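Local coordinates for K41043 (Homo sapiens, PDB 6KBR), which is a Kazal-type inhibitor domain related to SPINK2 and probably blocks a serine protease by occupying its active site, at residues 44-47 with 48-51. Sequence-based numbering, arbitrary orientation.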
ATOM      1  N   CYS B  44      15.241   2.840  10.290  1.00  9.73           N
ATOM      2  CA  CYS B  44      15.859   1.688  10.970  1.00 10.19           C
ATOM      3  C   CYS B  44      16.624   0.711  10.031  1.00 10.22           C
ATOM      4  O   CYS B  44      17.725   0.264  10.341  1.00  8.63           O
ATOM      5  CB  CYS B  44      14.812   0.933  11.816  1.00 11.28           C
ATOM      6  SG  CYS B  44      14.291   1.904  13.226  1.00 12.82           S
ATOM      7  N   MET B  45      16.038   0.409   8.865  1.00 10.47           N
ATOM      8  CA  MET B  45      16.737  -0.328   7.848  1.00 11.07           C
ATOM      9  C   MET B  45      18.084   0.384   7.391  1.00 10.55           C
ATOM     10  O   MET B  45      19.130  -0.222   7.312  1.00  9.12           O
ATOM     11  CB  MET B  45      15.771  -0.612   6.688  1.00 13.05           C
ATOM     12  CG  MET B  45      14.893  -1.858   6.960  1.00 15.09           C
ATOM     13  SD  MET B  45      14.034  -2.517   5.503  1.00 19.86           S
ATOM     14  CE  MET B  45      15.430  -3.291   4.680  1.00 19.24           C
ATOM     15  N   LYS B  46      18.032   1.663   7.114  1.00 10.69           N
ATOM     16  CA  LYS B  46      19.234   2.448   6.792  1.00 11.22           C
ATOM     17  C   LYS B  46      20.277   2.363   7.872  1.00 10.14           C
ATOM     18  O   LYS B  46      21.422   2.227   7.574  1.00  9.33           O
ATOM     19  CB  LYS B  46      18.906   3.929   6.532  1.00 12.74           C
ATOM     20  CG  LYS B  46      20.090   4.680   5.909  1.00 15.10           C
ATOM     21  CD  LYS B  46      20.361   4.288   4.446  1.00 16.90           C
ATOM     22  CE  LYS B  46      21.782   4.656   4.055  1.00 21.36           C
ATOM     23  NZ  LYS B  46      22.618   3.402   4.082  1.00 27.06           N
ATOM     24  N   ILE B  47      19.855   2.419   9.128  1.00  9.89           N
ATOM     25  CA  ILE B  47      20.791   2.309  10.272  1.00 10.01           C
ATOM     26  C   ILE B  47      21.540   0.996  10.133  1.00 11.01           C
ATOM     27  O   ILE B  47      22.791   0.951  10.205  1.00  9.40           O
ATOM     28  CB  ILE B  47      20.025   2.475  11.598  1.00  9.20           C
ATOM     29  CG1 ILE B  47      19.617   3.967  11.755  1.00  8.93           C
ATOM     30  CG2 ILE B  47      20.801   1.881  12.821  1.00  9.45           C
ATOM     31  CD1 ILE B  47      18.850   4.261  12.996  1.00  8.77           C
ATOM     32  N   ARG B  48      20.762  -0.062   9.881  1.00 12.64           N
ATOM     33  CA  ARG B  48      21.318  -1.413   9.804  1.00 14.55           C
ATOM     34  C   ARG B  48      22.189  -1.567   8.541  1.00 14.34           C
ATOM     35  O   ARG B  48      23.309  -2.016   8.678  1.00 15.14           O
ATOM     36  CB  ARG B  48      20.231  -2.489   9.887  1.00 16.34           C
ATOM     37  CG  ARG B  48      20.826  -3.891  10.032  1.00 20.51           C
ATOM     38  CD  ARG B  48      19.799  -4.966  10.413  1.00 22.92           C
ATOM     39  NE  ARG B  48      20.419  -6.297  10.377  1.00 25.90           N
ATOM     40  CZ  ARG B  48      20.552  -7.064   9.278  1.00 31.93           C
ATOM     41  NH1 ARG B  48      20.089  -6.659   8.079  1.00 31.71           N
ATOM     42  NH2 ARG B  48      21.154  -8.273   9.368  1.00 33.22           N
ATOM     43  N   GLU B  49      21.714  -1.164   7.363  1.00 13.83           N
ATOM     44  CA  GLU B  49      22.469  -1.186   6.081  1.00 16.11           C
ATOM     45  C   GLU B  49      23.773  -0.368   6.158  1.00 15.33           C
ATOM     46  O   GLU B  49      24.835  -0.858   5.784  1.00 13.60           O
ATOM     47  CB  GLU B  49      21.636  -0.634   4.877  1.00 19.41           C
ATOM     48  CG  GLU B  49      20.519  -1.541   4.328  1.00 23.43           C
ATOM     49  CD  GLU B  49      19.140  -0.841   3.885  1.00 27.26           C
ATOM     50  OE1 GLU B  49      18.897   0.457   3.848  1.00 29.82           O
ATOM     51  OE2 GLU B  49      18.233  -1.653   3.592  1.00 20.85           O
ATOM     52  N   GLY B  50      23.700   0.864   6.645  1.00 13.62           N
ATOM     53  CA  GLY B  50      24.880   1.756   6.627  1.00 15.11           C
ATOM     54  C   GLY B  50      25.828   1.619   7.835  1.00 15.64           C
ATOM     55  O   GLY B  50      26.942   2.131   7.819  1.00 16.62           O
ATOM     56  N   GLY B  51      25.365   0.973   8.908  1.00 16.23           N
ATOM     57  CA  GLY B  51      26.189   0.728  10.078  1.00 15.83           C
ATOM     58  C   GLY B  51      26.375   1.921  11.016  1.00 16.87           C
ATOM     59  O   GLY B  51      27.207   1.850  11.903  1.00 15.55           O
TER
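Glu49 folds back over the preceding turn of the helix and meets Met45 with its carboxylate: OE2 lies 3.4 Å from the methyl CE of Met45. The two side chains pass at a slant, and the bend of the Met45 chain at its last torsion (chi3 75°) turns CE toward the acid. Both also pack on apolar side chains of the other protein in the assembly, so this face of the helix is partly covered by that partner. The other carboxylate oxygen, Glu49 OE1, sits 3.6 Å from CA of Lys46. The lysine chain crosses the glutamate at about a right angle, and its NZ stays 4.8 Å from Glu49 OE1; the opposite charges may attract through space, but they form no salt bridge. Instead the bent lysine brings NZ over the backbone of Gly50, 3.8 Å from its CA, where the glycine presents no side chain.

Four successive i to i+4 backbone hydrogen bonds tie the turns together. Glu49 N to Met45 O is nearly straight, at 2.8 Å with an N-H...O angle of 179°. Arg48 N reaches Cys44 O, and Gly50 N reaches Lys46 O. The last, Gly51 N to Ile47 O at 2.9 Å, is more bent (133°), as the chain leaves helical geometry at Gly51 with positive phi, a conformation that suits glycine.

On the inner face, Cys44 is buried and disulfide-bonded to Cys14, while Ile47 packs on Pro12 and Asn53. A disulfide thus ties the helix to the N-terminal segment, and at Gly51 the backbone turns out of helical angles on its way toward strand 56-59: this is the C-terminal half of the single central helix of the Kazal fold, packed beside its small three-stranded antiparallel sheet.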